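Local coordinates for putative restriction endonuclease domain-containing protein (Anabaena variabilis, PDB 3OT2) that is of unknown function but probably acts as a nuclease, having the PD-(D/E)XK restriction-endonuclease-like fold of the Uma2 (DUF820) family, at residues 146-151 against 156-161; 163-168 against 174-179. All blocks are in the same frame, centred on the assembly; numbering follows the deposited sequence.

Contact 1: 146-151 against 156-161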
ATOM      1  N   THR A 146      -9.218  -8.519   0.586  1.00 32.70           N
ATOM      2  CA  THR A 146      -9.181  -7.116   0.899  1.00 31.74           C
ATOM      3  C   THR A 146      -9.112  -6.307  -0.374  1.00 34.08           C
ATOM      4  O   THR A 146      -8.520  -6.741  -1.367  1.00 32.03           O
ATOM      5  CB  THR A 146      -7.936  -6.837   1.802  1.00 38.63           C
ATOM      6  OG1 THR A 146      -8.106  -7.506   3.055  1.00 39.97           O
ATOM      7  CG2 THR A 146      -7.681  -5.325   2.047  1.00 35.53           C
ATOM      8  N   VAL A 147      -9.741  -5.136  -0.343  1.00 29.88           N
ATOM      9  CA  VAL A 147      -9.623  -4.166  -1.420  1.00 27.96           C
ATOM     10  C   VAL A 147      -9.135  -2.844  -0.819  1.00 31.10           C
ATOM     11  O   VAL A 147      -9.749  -2.326   0.119  1.00 30.92           O
ATOM     12  CB  VAL A 147     -10.897  -3.967  -2.286  1.00 28.94           C
ATOM     13  CG1 VAL A 147     -10.606  -2.996  -3.432  1.00 27.58           C
ATOM     14  CG2 VAL A 147     -11.401  -5.308  -2.840  1.00 28.64           C
ATOM     15  N   PHE A 148      -8.037  -2.301  -1.370  1.00 27.02           N
ATOM     16  CA  PHE A 148      -7.582  -0.956  -1.025  1.00 26.67           C
ATOM     17  C   PHE A 148      -8.138  -0.034  -2.074  1.00 30.54           C
ATOM     18  O   PHE A 148      -8.035  -0.336  -3.272  1.00 29.00           O
ATOM     19  CB  PHE A 148      -6.054  -0.838  -0.963  1.00 29.01           C
ATOM     20  CG  PHE A 148      -5.385  -1.590   0.160  1.00 33.43           C
ATOM     21  CD1 PHE A 148      -5.496  -1.154   1.472  1.00 37.71           C
ATOM     22  CD2 PHE A 148      -4.639  -2.732  -0.097  1.00 38.37           C
ATOM     23  CE1 PHE A 148      -4.847  -1.837   2.514  1.00 40.05           C
ATOM     24  CE2 PHE A 148      -3.966  -3.398   0.946  1.00 42.82           C
ATOM     25  CZ  PHE A 148      -4.079  -2.940   2.240  1.00 40.15           C
ATOM     26  N   VAL A 149      -8.758   1.059  -1.643  1.00 27.40           N
ATOM     27  CA  VAL A 149      -9.361   2.057  -2.534  1.00 25.27           C
ATOM     28  C   VAL A 149      -8.518   3.333  -2.476  1.00 28.88           C
ATOM     29  O   VAL A 149      -8.305   3.902  -1.400  1.00 28.01           O
ATOM     30  CB  VAL A 149     -10.850   2.306  -2.185  1.00 28.29           C
ATOM     31  CG1 VAL A 149     -11.394   3.530  -2.935  1.00 28.25           C
ATOM     32  CG2 VAL A 149     -11.696   1.070  -2.499  1.00 28.42           C
ATOM     33  N   TYR A 150      -8.077   3.789  -3.651  1.00 25.67           N
ATOM     34  CA  TYR A 150      -7.247   4.967  -3.829  1.00 25.45           C
ATOM     35  C   TYR A 150      -8.000   6.075  -4.581  1.00 29.99           C
ATOM     36  O   TYR A 150      -8.483   5.829  -5.672  1.00 29.14           O
ATOM     37  CB  TYR A 150      -6.002   4.573  -4.639  1.00 26.03           C
ATOM     38  CG  TYR A 150      -5.060   3.637  -3.921  1.00 27.68           C
ATOM     39  CD1 TYR A 150      -5.252   2.257  -3.952  1.00 29.16           C
ATOM     40  CD2 TYR A 150      -3.957   4.127  -3.230  1.00 28.93           C
ATOM     41  CE1 TYR A 150      -4.370   1.392  -3.306  1.00 29.70           C
ATOM     42  CE2 TYR A 150      -3.072   3.269  -2.577  1.00 30.87           C
ATOM     43  CZ  TYR A 150      -3.291   1.906  -2.606  1.00 33.84           C
ATOM     44  OH  TYR A 150      -2.411   1.083  -1.952  1.00 36.95           O
ATOM     45  N   ARG A 151      -8.083   7.279  -3.987  1.00 28.50           N
ATOM     46  CA  ARG A 151      -8.708   8.461  -4.585  0.50 29.40           C
ATOM     47  C   ARG A 151      -7.702   9.604  -4.547  1.00 33.50           C
ATOM     48  O   ARG A 151      -6.864   9.626  -3.628  1.00 32.69           O
ATOM     49  CB  ARG A 151      -9.994   8.850  -3.846  0.50 32.41           C
ATOM     50  CG  ARG A 151     -11.144   7.860  -3.973  0.50 41.17           C
ATOM     51  CD  ARG A 151     -12.229   8.352  -3.059  0.50 47.56           C
ATOM     52  NE  ARG A 151     -13.537   7.791  -3.333  0.50 45.47           N
ATOM     53  CZ  ARG A 151     -14.240   7.040  -2.485  0.50 49.79           C
ATOM     54  NH1 ARG A 151     -13.722   6.683  -1.312  0.50 29.13           N
ATOM     55  NH2 ARG A 151     -15.464   6.641  -2.802  0.50 29.38           N
ATOM     56  N   THR A 156      -5.502   6.219   1.778  1.00 31.27           N
ATOM     57  CA  THR A 156      -5.939   4.916   1.249  1.00 30.63           C
ATOM     58  C   THR A 156      -7.074   4.399   2.139  1.00 33.87           C
ATOM     59  O   THR A 156      -7.006   4.561   3.365  1.00 32.66           O
ATOM     60  CB  THR A 156      -4.742   3.929   1.213  1.00 32.28           C
ATOM     61  OG1 THR A 156      -3.677   4.508   0.473  1.00 32.19           O
ATOM     62  CG2 THR A 156      -5.109   2.564   0.617  1.00 31.25           C
ATOM     63  N   GLU A 157      -8.118   3.813   1.534  1.00 30.13           N
ATOM     64  CA  GLU A 157      -9.249   3.251   2.303  1.00 30.96           C
ATOM     65  C   GLU A 157      -9.220   1.741   2.210  1.00 33.68           C
ATOM     66  O   GLU A 157      -8.855   1.206   1.168  1.00 33.43           O
ATOM     67  CB  GLU A 157     -10.579   3.789   1.784  1.00 32.44           C
ATOM     68  CG  GLU A 157     -10.833   5.220   2.198  1.00 45.04           C
ATOM     69  CD  GLU A 157     -12.130   5.830   1.706  1.00 66.58           C
ATOM     70  OE1 GLU A 157     -12.878   5.149   0.967  1.00 54.98           O
ATOM     71  OE2 GLU A 157     -12.366   7.022   2.007  1.00 65.50           O
ATOM     72  N   VAL A 158      -9.581   1.054   3.294  1.00 32.49           N
ATOM     73  CA  VAL A 158      -9.527  -0.412   3.387  1.00 32.29           C
ATOM     74  C   VAL A 158     -10.927  -0.987   3.462  1.00 35.64           C
ATOM     75  O   VAL A 158     -11.713  -0.558   4.313  1.00 36.47           O
ATOM     76  CB  VAL A 158      -8.708  -0.905   4.623  1.00 36.66           C
ATOM     77  CG1 VAL A 158      -8.417  -2.395   4.527  1.00 36.52           C
ATOM     78  CG2 VAL A 158      -7.418  -0.145   4.781  1.00 36.30           C
ATOM     79  N   PHE A 159     -11.201  -2.019   2.653  1.00 31.43           N
ATOM     80  CA  PHE A 159     -12.482  -2.745   2.669  1.00 30.81           C
ATOM     81  C   PHE A 159     -12.181  -4.228   2.829  1.00 34.48           C
ATOM     82  O   PHE A 159     -11.451  -4.799   2.010  1.00 34.15           O
ATOM     83  CB  PHE A 159     -13.300  -2.428   1.377  1.00 30.94           C
ATOM     84  CG  PHE A 159     -13.690  -0.962   1.378  1.00 31.45           C
ATOM     85  CD1 PHE A 159     -14.818  -0.526   2.072  1.00 35.33           C
ATOM     86  CD2 PHE A 159     -12.847  -0.001   0.824  1.00 31.51           C
ATOM     87  CE1 PHE A 159     -15.114   0.835   2.165  1.00 36.08           C
ATOM     88  CE2 PHE A 159     -13.128   1.356   0.949  1.00 34.80           C
ATOM     89  CZ  PHE A 159     -14.253   1.766   1.633  1.00 34.11           C
ATOM     90  N   ASP A 160     -12.674  -4.847   3.918  1.00 33.00           N
ATOM     91  CA  ASP A 160     -12.442  -6.270   4.139  1.00 34.38           C
ATOM     92  C   ASP A 160     -13.575  -6.978   4.910  1.00 41.34           C
ATOM     93  O   ASP A 160     -13.464  -8.169   5.163  1.00 40.92           O
ATOM     94  CB  ASP A 160     -11.095  -6.524   4.836  1.00 36.65           C
ATOM     95  CG  ASP A 160     -10.903  -5.882   6.200  1.00 46.77           C
ATOM     96  OD1 ASP A 160     -11.915  -5.624   6.899  1.00 48.17           O
ATOM     97  OD2 ASP A 160      -9.757  -5.645   6.568  1.00 52.36           O
ATOM     98  N   GLU A 161     -14.639  -6.251   5.296  1.00 40.48           N
ATOM     99  CA  GLU A 161     -15.802  -6.852   5.968  1.00 41.53           C
ATOM    100  C   GLU A 161     -16.644  -7.511   4.886  1.00 44.12           C
ATOM    101  O   GLU A 161     -16.884  -6.873   3.861  1.00 42.16           O
ATOM    102  CB  GLU A 161     -16.612  -5.804   6.756  1.00 43.96           C
ATOM    103  CG  GLU A 161     -15.956  -5.370   8.059  1.00 61.31           C
ATOM    104  CD  GLU A 161     -15.862  -6.435   9.139  1.00 98.25           C
ATOM    105  OE1 GLU A 161     -16.916  -6.816   9.701  1.00 98.84           O
ATOM    106  OE2 GLU A 161     -14.728  -6.884   9.427  1.00 97.20           O
TER

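Contact 2: 163-168 against 174-179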
ATOM      1  N   ASP A 163     -19.810  -8.043   4.282  1.00 43.33           N
ATOM      2  CA  ASP A 163     -21.008  -7.331   3.832  1.00 44.20           C
ATOM      3  C   ASP A 163     -20.721  -5.903   3.331  1.00 46.54           C
ATOM      4  O   ASP A 163     -21.621  -5.275   2.792  1.00 47.67           O
ATOM      5  CB  ASP A 163     -22.075  -7.298   4.943  1.00 48.79           C
ATOM      6  CG  ASP A 163     -22.508  -8.677   5.440  1.00 66.39           C
ATOM      7  OD1 ASP A 163     -22.725  -9.584   4.586  1.00 66.18           O
ATOM      8  OD2 ASP A 163     -22.642  -8.849   6.682  1.00 75.68           O
ATOM      9  N   ALA A 164     -19.486  -5.405   3.472  1.00 40.92           N
ATOM     10  CA  ALA A 164     -19.172  -4.044   3.047  1.00 38.82           C
ATOM     11  C   ALA A 164     -19.160  -3.905   1.531  1.00 41.34           C
ATOM     12  O   ALA A 164     -18.622  -4.765   0.830  1.00 39.38           O
ATOM     13  CB  ALA A 164     -17.837  -3.619   3.608  1.00 38.48           C
ATOM     14  N   LEU A 165     -19.766  -2.826   1.026  1.00 38.61           N
ATOM     15  CA  LEU A 165     -19.752  -2.510  -0.406  1.00 37.09           C
ATOM     16  C   LEU A 165     -18.475  -1.798  -0.738  1.00 40.15           C
ATOM     17  O   LEU A 165     -18.060  -0.904  -0.001  1.00 40.61           O
ATOM     18  CB  LEU A 165     -20.933  -1.637  -0.812  1.00 38.18           C
ATOM     19  CG  LEU A 165     -22.325  -2.242  -0.757  1.00 44.61           C
ATOM     20  CD1 LEU A 165     -23.319  -1.231  -1.263  1.00 45.73           C
ATOM     21  CD2 LEU A 165     -22.428  -3.510  -1.603  1.00 46.29           C
ATOM     22  N   VAL A 166     -17.837  -2.173  -1.840  1.00 34.22           N
ATOM     23  CA  VAL A 166     -16.585  -1.528  -2.230  1.00 30.79           C
ATOM     24  C   VAL A 166     -16.959  -0.266  -3.008  1.00 34.08           C
ATOM     25  O   VAL A 166     -17.750  -0.368  -3.938  1.00 32.60           O
ATOM     26  CB  VAL A 166     -15.650  -2.468  -3.028  1.00 32.19           C
ATOM     27  CG1 VAL A 166     -14.249  -1.873  -3.156  1.00 30.15           C
ATOM     28  CG2 VAL A 166     -15.578  -3.849  -2.379  1.00 33.08           C
ATOM     29  N   PRO A 167     -16.436   0.922  -2.650  1.00 31.14           N
ATOM     30  CA  PRO A 167     -16.774   2.130  -3.421  1.00 30.26           C
ATOM     31  C   PRO A 167     -16.375   2.027  -4.886  1.00 31.65           C
ATOM     32  O   PRO A 167     -15.349   1.422  -5.253  1.00 28.72           O
ATOM     33  CB  PRO A 167     -15.948   3.239  -2.752  1.00 32.48           C
ATOM     34  CG  PRO A 167     -15.548   2.712  -1.444  1.00 37.24           C
ATOM     35  CD  PRO A 167     -15.481   1.225  -1.569  1.00 32.79           C
ATOM     36  N   VAL A 168     -17.165   2.676  -5.709  1.00 27.85           N
ATOM     37  CA  VAL A 168     -16.954   2.713  -7.151  1.00 27.52           C
ATOM     38  C   VAL A 168     -16.963   4.174  -7.601  1.00 32.72           C
ATOM     39  O   VAL A 168     -17.552   5.005  -6.904  1.00 31.89           O
ATOM     40  CB  VAL A 168     -18.034   1.861  -7.893  1.00 30.86           C
ATOM     41  CG1 VAL A 168     -17.840   0.368  -7.627  1.00 29.61           C
ATOM     42  CG2 VAL A 168     -19.468   2.305  -7.554  1.00 32.26           C
ATOM     43  N   GLU A 174     -24.147   2.541 -10.096  1.00 35.33           N
ATOM     44  CA  GLU A 174     -25.175   1.478 -10.104  1.00 35.81           C
ATOM     45  C   GLU A 174     -24.576   0.113  -9.708  1.00 38.86           C
ATOM     46  O   GLU A 174     -25.324  -0.810  -9.390  1.00 39.01           O
ATOM     47  CB  GLU A 174     -25.851   1.374 -11.470  1.00 37.53           C
ATOM     48  CG  GLU A 174     -26.764   2.553 -11.746  1.00 46.59           C
ATOM     49  CD  GLU A 174     -27.863   2.734 -10.712  1.00 68.66           C
ATOM     50  OE1 GLU A 174     -28.651   1.785 -10.505  1.00 55.34           O
ATOM     51  OE2 GLU A 174     -27.869   3.783 -10.033  1.00 71.23           O
ATOM     52  N   LEU A 175     -23.228  -0.012  -9.731  1.00 33.33           N
ATOM     53  CA  LEU A 175     -22.565  -1.252  -9.316  1.00 33.41           C
ATOM     54  C   LEU A 175     -22.483  -1.324  -7.796  1.00 37.15           C
ATOM     55  O   LEU A 175     -21.797  -0.503  -7.176  1.00 35.38           O
ATOM     56  CB  LEU A 175     -21.159  -1.374  -9.930  1.00 31.52           C
ATOM     57  CG  LEU A 175     -20.337  -2.612  -9.504  1.00 35.16           C
ATOM     58  CD1 LEU A 175     -21.107  -3.931  -9.815  1.00 35.26           C
ATOM     59  CD2 LEU A 175     -18.959  -2.603 -10.143  1.00 34.00           C
ATOM     60  N   HIS A 176     -23.154  -2.318  -7.202  1.00 35.11           N
ATOM     61  CA  HIS A 176     -23.115  -2.529  -5.748  1.00 36.12           C
ATOM     62  C   HIS A 176     -22.432  -3.842  -5.495  1.00 37.64           C
ATOM     63  O   HIS A 176     -23.064  -4.896  -5.549  1.00 37.17           O
ATOM     64  CB  HIS A 176     -24.525  -2.498  -5.128  1.00 40.94           C
ATOM     65  CG  HIS A 176     -25.271  -1.248  -5.433  1.00 47.29           C
ATOM     66  ND1 HIS A 176     -24.808  -0.011  -5.022  1.00 49.86           N
ATOM     67  CD2 HIS A 176     -26.413  -1.080  -6.135  1.00 52.30           C
ATOM     68  CE1 HIS A 176     -25.686   0.864  -5.471  1.00 50.95           C
ATOM     69  NE2 HIS A 176     -26.668   0.265  -6.144  1.00 52.73           N
ATOM     70  N   LEU A 177     -21.115  -3.787  -5.288  1.00 33.25           N
ATOM     71  CA  LEU A 177     -20.312  -4.986  -5.123  1.00 31.86           C
ATOM     72  C   LEU A 177     -19.789  -5.116  -3.706  1.00 34.96           C
ATOM     73  O   LEU A 177     -19.008  -4.276  -3.250  1.00 33.44           O
ATOM     74  CB  LEU A 177     -19.148  -4.967  -6.140  1.00 30.10           C
ATOM     75  CG  LEU A 177     -18.257  -6.210  -6.175  1.00 32.67           C
ATOM     76  CD1 LEU A 177     -19.030  -7.392  -6.754  1.00 34.13           C
ATOM     77  CD2 LEU A 177     -17.021  -5.950  -6.984  1.00 31.05           C
ATOM     78  N   SER A 178     -20.228  -6.169  -3.002  1.00 32.75           N
ATOM     79  CA  SER A 178     -19.741  -6.423  -1.652  1.00 32.22           C
ATOM     80  C   SER A 178     -18.422  -7.179  -1.714  1.00 33.99           C
ATOM     81  O   SER A 178     -18.116  -7.792  -2.740  1.00 31.96           O
ATOM     82  CB  SER A 178     -20.762  -7.217  -0.843  1.00 36.22           C
ATOM     83  OG  SER A 178     -20.905  -8.531  -1.359  1.00 40.57           O
ATOM     84  N   ILE A 179     -17.670  -7.177  -0.607  1.00 31.36           N
ATOM     85  CA  ILE A 179     -16.420  -7.941  -0.456  1.00 29.83           C
ATOM     86  C   ILE A 179     -16.734  -9.441  -0.665  1.00 36.61           C
ATOM     87  O   ILE A 179     -16.053 -10.111  -1.451  1.00 35.55           O
ATOM     88  CB  ILE A 179     -15.782  -7.638   0.939  1.00 31.65           C
ATOM     89  CG1 ILE A 179     -15.145  -6.217   0.963  1.00 30.50           C
ATOM     90  CG2 ILE A 179     -14.772  -8.718   1.425  1.00 30.84           C
ATOM     91  CD1 ILE A 179     -13.833  -6.032   0.057  1.00 30.86           C
TER
HETATM   92  O   HOH W   1     -20.112  -1.200  -4.993  1.00 37.51           O

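Contact 1: 146-151 against 156-161
Val147 and Val149 pair with Phe159 and Glu157 through two antiparallel hydrogen-bonded pairs, the strand axes 4.8 Å apart with their N-to-C directions 154° apart. This is the beta hairpin that ends the mixed sheet of the PD-(D/E)XK-like fold, strand 157-159 being outermost within the chain. Four backbone bonds define the register; Val149 N to Glu157 O, at 2.8 Å, is nearly straight at hydrogen, and Glu157 N returns the bond to Val149 O. Between the two hydrogen-bonded pairs, Phe148 and Val158 form a non-hydrogen-bonded pair with side chains lying alongside one another, CG2 of Val158 resting 3.8 Å from Phe148 CE1. CG2 of Thr146 stands over the centre of one face of the same ring. Tyr150 receives Thr156 CG2 over a face, 4.0 Å from the ring centroid and 21° off its normal, a CH-pi contact; Thr156 OG1 is hydrogen-bonded to OG1 of Thr156 in the second subunit, so this side of the hairpin meets the dimer partner. On the other side of the sheet, in one of the two conformers modelled for Arg151, its NH1 reaches Glu157 OE1 at 2.9 Å in a salt bridge, guanidinium and carboxylate planes turned 75° apart. On that same side Val149 CG2, the branch anti to the carbonyl carbon, comes within 3.7 Å of Phe159 CD2.

Contact 2: 163-168 against 174-179
Val166 and Ile179 meet at about a right angle, with Val166 CG2 3.7 Å from Ile179 CD1. The valine branch that makes this contact is anti to its own carbonyl carbon and also lies against Leu177 O, while CG1 and CD1 of Ile179 reach over from the start of the helix. Beyond them, toward strand 146-150, both side chains touch Val147, so the pair lies against that strand of the sheet. A second right-angled crossing joins Val168 to Leu175: Val168 CG1 approaches Leu175 CD2 at 4.1 Å, and its other methyl, CG2, faces the carbonyl oxygen of Leu175. The leucine, with CG anti to the backbone N (chi1 177°), also packs on helix 40-57 through Val52, Ile53 and Val56.

The backbones bridge once, between Leu165 and Ser178, whose CA atoms are 4.1 Å apart, next to the Val166-Ile179 crossing and with Val168 and Leu175 farther along; neither segment forms a regular strand. The bridge folds the connection between strand 157-159 and helix 179-183 back on itself just before the helix starts, where Ser178 is the N-cap residue and its OG bonds to Asp181 N. Val166 N donates to Leu177 O at 2.8 Å with an angle of 173° at hydrogen, and Ile179 N, in the first turn of the helix, donates to Ala164 O at 3.0 Å in a more bent bond of 147°. On the exposed side, Leu165 CD2 spreads over the backbone, 3.7 Å from Ser178 N, an amide that is buried here without a partner in the model. Where the segments diverge, one water takes over from direct bonding: it donates to Val166 O and Leu175 O and accepts from Leu177 N, the last at 2.8 Å.

How the contacts relate
Contact 1 follows sheet geometry, with paired backbone bonds in continuous register, whereas contact 2 joins two irregular segments through a single bridge with two backbone hydrogen bonds, a water and two apolar crossings. Both are partly buried, but contact 2 has three exposed residues among those touching and contact 1 none. They follow in series along the chain and touch directly: Phe159 CE2 lies 3.4 Å from Pro167 CD, Val166 packs on Val147 and Val149, and Ile179 on Val147 and Phe159, so contact 2 covers that side of the hairpin. The second subunit reaches contact 1 but does not touch contact 2, and a salt bridge, in one conformer of Arg151, occurs in contact 1.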